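Acetolactate synthase isozyme 1 large subunit (Escherichia coli, PDB 6LPI) is the large subunit of a thiamine diphosphate-dependent enzyme that also binds flavin-adenine dinucleotide and a magnesium ion. Local coordinates at residues N138-H143 against W167-K172; P77-A82 against I106-Q111. One frame throughout, in Å; residues are numbered along the deposited sequence.

Contact 1. Residues N138-H143 against W167-K172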
# COMPACT_ATOMS: atom_id res chain seq x y z
N ASN B 138 -0.89 13.07 -10.89
CA ASN B 138 -2.28 13.29 -11.27
C ASN B 138 -2.36 14.20 -12.49
O ASN B 138 -1.36 14.80 -12.89
CB ASN B 138 -3.10 13.86 -10.11
CG ASN B 138 -2.69 15.27 -9.75
OD1 ASN B 138 -1.61 15.73 -10.12
ND2 ASN B 138 -3.56 15.98 -9.04
N TYR B 139 -3.54 14.27 -13.11
CA TYR B 139 -3.68 15.04 -14.35
C TYR B 139 -5.02 15.74 -14.41
O TYR B 139 -6.03 15.23 -13.93
CB TYR B 139 -3.57 14.18 -15.60
CG TYR B 139 -2.25 13.50 -15.79
CD1 TYR B 139 -2.08 12.17 -15.38
CD2 TYR B 139 -1.18 14.15 -16.39
CE1 TYR B 139 -0.88 11.50 -15.54
CE2 TYR B 139 0.04 13.49 -16.57
CZ TYR B 139 0.18 12.17 -16.13
OH TYR B 139 1.37 11.49 -16.29
N LEU B 140 -5.02 16.92 -15.05
CA LEU B 140 -6.24 17.55 -15.53
C LEU B 140 -6.08 17.75 -17.03
O LEU B 140 -5.38 18.68 -17.46
CB LEU B 140 -6.51 18.88 -14.84
CG LEU B 140 -7.70 19.64 -15.49
CD1 LEU B 140 -9.04 19.01 -15.12
CD2 LEU B 140 -7.71 21.10 -15.15
N VAL B 141 -6.80 16.94 -17.81
CA VAL B 141 -6.71 16.96 -19.27
C VAL B 141 -7.48 18.17 -19.77
O VAL B 141 -8.71 18.20 -19.70
CB VAL B 141 -7.28 15.68 -19.89
CG1 VAL B 141 -7.04 15.67 -21.40
CG2 VAL B 141 -6.67 14.48 -19.23
N ARG B 142 -6.77 19.15 -20.32
CA ARG B 142 -7.47 20.39 -20.65
C ARG B 142 -7.90 20.40 -22.12
O ARG B 142 -8.87 21.09 -22.45
CB ARG B 142 -6.59 21.64 -20.38
CG ARG B 142 -5.59 21.70 -19.17
CD ARG B 142 -5.08 23.05 -18.62
NE ARG B 142 -4.71 23.21 -17.23
CZ ARG B 142 -5.35 23.90 -16.30
NH1 ARG B 142 -4.77 24.02 -15.09
NH2 ARG B 142 -6.60 24.30 -16.46
N HIS B 143 -7.17 19.71 -23.02
CA HIS B 143 -7.61 19.47 -24.40
C HIS B 143 -7.33 18.02 -24.78
O HIS B 143 -6.44 17.36 -24.23
CB HIS B 143 -6.95 20.41 -25.44
CG HIS B 143 -7.67 20.43 -26.77
ND1 HIS B 143 -9.05 20.33 -26.87
CD2 HIS B 143 -7.21 20.54 -28.05
CE1 HIS B 143 -9.40 20.39 -28.15
NE2 HIS B 143 -8.31 20.52 -28.88
N TRP B 167 -4.23 9.73 -10.76
CA TRP B 167 -5.58 10.23 -10.89
C TRP B 167 -5.66 11.03 -12.18
O TRP B 167 -4.88 11.98 -12.37
CB TRP B 167 -5.93 11.08 -9.67
CG TRP B 167 -7.38 11.40 -9.56
CD1 TRP B 167 -8.23 11.70 -10.57
CD2 TRP B 167 -8.14 11.45 -8.35
NE1 TRP B 167 -9.49 11.94 -10.07
CE2 TRP B 167 -9.46 11.79 -8.71
CE3 TRP B 167 -7.84 11.26 -7.00
CZ2 TRP B 167 -10.47 11.93 -7.78
CZ3 TRP B 167 -8.85 11.40 -6.06
CH2 TRP B 167 -10.16 11.73 -6.46
N ILE B 168 -6.57 10.65 -13.07
CA ILE B 168 -6.77 11.37 -14.32
C ILE B 168 -8.17 11.97 -14.27
O ILE B 168 -9.17 11.23 -14.29
CB ILE B 168 -6.58 10.45 -15.54
CG1 ILE B 168 -5.30 9.61 -15.38
CG2 ILE B 168 -6.48 11.27 -16.83
CD1 ILE B 168 -5.26 8.37 -16.23
N ASP B 169 -8.24 13.30 -14.27
CA ASP B 169 -9.49 14.05 -14.32
C ASP B 169 -9.72 14.53 -15.76
O ASP B 169 -8.89 15.25 -16.32
CB ASP B 169 -9.42 15.23 -13.34
CG ASP B 169 -10.77 15.69 -12.88
OD1 ASP B 169 -10.89 16.87 -12.51
OD2 ASP B 169 -11.71 14.88 -12.84
N ILE B 170 -10.85 14.15 -16.35
CA ILE B 170 -11.08 14.41 -17.77
C ILE B 170 -12.38 15.19 -17.95
O ILE B 170 -13.47 14.66 -17.69
CB ILE B 170 -11.12 13.11 -18.59
CG1 ILE B 170 -9.95 12.20 -18.23
CG2 ILE B 170 -11.02 13.42 -20.07
CD1 ILE B 170 -10.14 10.78 -18.74
N PRO B 171 -12.29 16.46 -18.35
CA PRO B 171 -13.50 17.24 -18.58
C PRO B 171 -14.40 16.62 -19.63
O PRO B 171 -13.95 16.06 -20.63
CB PRO B 171 -12.96 18.60 -19.04
CG PRO B 171 -11.64 18.69 -18.40
CD PRO B 171 -11.09 17.30 -18.36
N LYS B 172 -15.70 16.69 -19.35
CA LYS B 172 -16.72 16.12 -20.22
C LYS B 172 -16.57 16.61 -21.66
O LYS B 172 -16.84 15.86 -22.61
CB LYS B 172 -18.10 16.45 -19.65
CG LYS B 172 -19.27 15.98 -20.45
CD LYS B 172 -20.55 16.41 -19.74
CE LYS B 172 -21.76 15.98 -20.53
NZ LYS B 172 -23.00 16.00 -19.71

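Contact 2. Residues P77-A82 against I106-Q111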
# COMPACT_ATOMS: atom_id res chain seq x y z
N PRO B 77 -1.79 -2.41 -12.71
CA PRO B 77 -2.81 -1.40 -12.34
C PRO B 77 -4.26 -1.82 -12.64
O PRO B 77 -4.57 -2.42 -13.67
CB PRO B 77 -2.44 -0.17 -13.16
CG PRO B 77 -1.41 -0.63 -14.15
CD PRO B 77 -0.73 -1.82 -13.54
N ALA B 78 -5.14 -1.50 -11.69
CA ALA B 78 -6.59 -1.65 -11.81
C ALA B 78 -7.22 -0.26 -11.86
O ALA B 78 -6.63 0.70 -11.38
CB ALA B 78 -7.15 -2.47 -10.66
N VAL B 79 -8.40 -0.15 -12.46
CA VAL B 79 -9.00 1.14 -12.82
C VAL B 79 -10.34 1.31 -12.12
O VAL B 79 -11.19 0.41 -12.16
CB VAL B 79 -9.17 1.25 -14.34
CG1 VAL B 79 -9.96 2.49 -14.71
CG2 VAL B 79 -7.78 1.26 -15.01
N CYS B 80 -10.56 2.49 -11.52
CA CYS B 80 -11.86 2.85 -10.97
C CYS B 80 -12.33 4.18 -11.54
O CYS B 80 -11.53 5.00 -11.99
CB CYS B 80 -11.84 2.92 -9.45
SG CYS B 80 -10.44 3.79 -8.78
N MET B 81 -13.65 4.40 -11.54
CA MET B 81 -14.21 5.55 -12.25
C MET B 81 -15.29 6.23 -11.44
O MET B 81 -16.09 5.56 -10.78
CB MET B 81 -14.84 5.11 -13.57
CG MET B 81 -14.03 4.17 -14.40
SD MET B 81 -14.86 3.94 -15.95
CE MET B 81 -13.83 4.94 -17.02
N ALA B 82 -15.36 7.55 -11.53
CA ALA B 82 -16.41 8.29 -10.83
C ALA B 82 -16.67 9.62 -11.55
O ALA B 82 -15.89 10.05 -12.41
CB ALA B 82 -16.05 8.50 -9.36
N ILE B 106 -5.15 3.18 -11.37
CA ILE B 106 -5.54 4.31 -12.21
C ILE B 106 -6.96 4.65 -11.86
O ILE B 106 -7.86 3.80 -11.90
CB ILE B 106 -5.38 4.03 -13.72
CG1 ILE B 106 -3.93 4.22 -14.17
CG2 ILE B 106 -6.26 4.95 -14.52
CD1 ILE B 106 -3.04 3.09 -13.91
N CYS B 107 -7.17 5.91 -11.52
CA CYS B 107 -8.46 6.43 -11.08
C CYS B 107 -8.90 7.50 -12.07
O CYS B 107 -8.21 8.51 -12.23
CB CYS B 107 -8.30 6.98 -9.66
SG CYS B 107 -9.45 8.22 -9.18
N ILE B 108 -10.03 7.28 -12.71
CA ILE B 108 -10.51 8.17 -13.77
C ILE B 108 -11.80 8.84 -13.31
O ILE B 108 -12.76 8.18 -12.89
CB ILE B 108 -10.72 7.43 -15.10
CG1 ILE B 108 -9.36 7.03 -15.69
CG2 ILE B 108 -11.44 8.30 -16.06
CD1 ILE B 108 -9.45 5.95 -16.76
N THR B 109 -11.82 10.16 -13.39
CA THR B 109 -12.93 10.95 -12.91
C THR B 109 -13.36 11.91 -14.01
O THR B 109 -12.52 12.49 -14.72
CB THR B 109 -12.50 11.69 -11.62
OG1 THR B 109 -12.61 10.80 -10.49
CG2 THR B 109 -13.35 12.89 -11.35
N GLY B 110 -14.67 12.05 -14.20
CA GLY B 110 -15.17 13.07 -15.09
C GLY B 110 -15.09 14.42 -14.43
O GLY B 110 -15.08 14.54 -13.20
N GLN B 111 -15.02 15.48 -15.24
CA GLN B 111 -15.03 16.81 -14.66
C GLN B 111 -15.84 17.72 -15.56
O GLN B 111 -16.11 17.40 -16.72
CB GLN B 111 -13.59 17.32 -14.43
CG GLN B 111 -13.44 18.79 -13.98
CD GLN B 111 -13.77 19.02 -12.50
OE1 GLN B 111 -14.92 19.23 -12.13
NE2 GLN B 111 -12.74 18.99 -11.65

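Contact 1. Residues N138-H143 against W167-K172
Tyr139 and Ile168 pair side by side where strand 137-140 runs parallel to strand 166-171, the two strands of a beta-alpha-beta unit whose connecting helix is 147-159. The strand axes lie 4.6 Å apart and 7° from parallel. Three backbone bonds join them: Tyr139 N to Trp167 O (2.8 Å), Asp169 N to Tyr139 O, and Val141 N to Asp169 O (3.1 Å), so Tyr139 both donates and accepts. On the face toward helix 147-159, the Tyr139 ring has CG anti to its own carbonyl carbon (chi1 -63°), and its CD1 comes within 4.1 Å of Ile168 CG1, an oblique approach in which the two side chains point the same way. The other branch of Ile168, CG2, meets Val141 CG2 at 4.0 Å. That valine methyl also touches Ile170 CG1, and thus sits against both isoleucines just past the end of the edge strand. On the opposite face Asn138 and Trp167 meet through their CB atoms, after which both side chains lead away. The Asn138 ND2 is hydrogen-bonded to Ser131, and OD1 is hydrogen-bonded to a polar side chain of another protein chain; the Trp167 indole goes to helix 86-101. Beside them, Leu140 and Asp169 lie alongside one another. Leu140 has CG anti to the backbone N (chi1 172°), and from there its CD1 branch comes back toward the neighbouring strand, 3.8 Å from Asp169 OD1 and 4.2 Å from Pro171 CG.

Contact 2. Residues P77-A82 against I106-Q111
Cys80 and Ile108 are joined by the straightest of five backbone hydrogen bonds between strands 78-82 and 105-111: Ile108 N reaches Cys80 O over 2.8 Å with 177° at the hydrogen. The ladder starts with Ile106 N to Ala78 O and Cys80 N to Ile106 O, and continues beyond this bond with Ala82 N to Ile108 O and Gly110 N to Ala82 O (2.9 Å). Alternate residues of each strand (Ala78, Cys80, Ala82; Ile106, Ile108, Gly110) make these bonds, the parallel pattern, and the strands cross at -19°. Weaker CA-H...O contacts run between the same strands; Val79 CA lies 3.0 Å from Ile106 O, an oxygen that also receives Cys80 N.

The apolar contacts divide between the two faces. On the one turned to helix 147-159, Ile106 lies alongside Pro77, and its CD1 comes near Pro77 CB, while Phe155 of the helix touches both residues. Val79 spreads its two methyls: CG2 meets Ile106 CB at 3.9 Å, and CG1, anti to the backbone N (chi1 173°), meets Ile108 CD1 at 4.1 Å. Further along this face, Met81 bends at its last torsion, and its CE comes 4.2 Å from Ile108 CG2.

The other face holds smaller groups. Cys80 SG lies 3.9 Å from Cys107 CB, and Ala82 is paired with Thr109. Leu91 of helix 86-101 packs on Ala82, Cys107 and Thr109, whereas Ala67 of helix 60-74 touches Cys80, and Glu60 touches Ala82.

Strand 78-82, helix 86-101 and strand 105-111 thus form a classic beta-alpha-beta crossover in the middle of the parallel sheet of the N-terminal thiamine diphosphate-binding domain.

Contacts 1 and 2 belong to one six-stranded parallel sheet, ordered 53-56, 30-33, 78-82, 105-111, 166-171, 137-140, and their centres are 11 Å apart. Along the chain they come in series: 77-82 with 106-111 closes before 138-143 with 167-172 opens. Contact 2 lies in the interior, contact 1 at an outermost strand of this chain's sheet. Strands 105-111 and 166-171 are neighbours and unite the two, with Ile168 N probably hydrogen-bonded to Cys107 O. Helix 86-101 packs against one face and helix 147-159 against the other, each touching residues of both contacts, so both crossovers belong to one three-layer alpha/beta/alpha domain, with the parallel sheet as its middle layer.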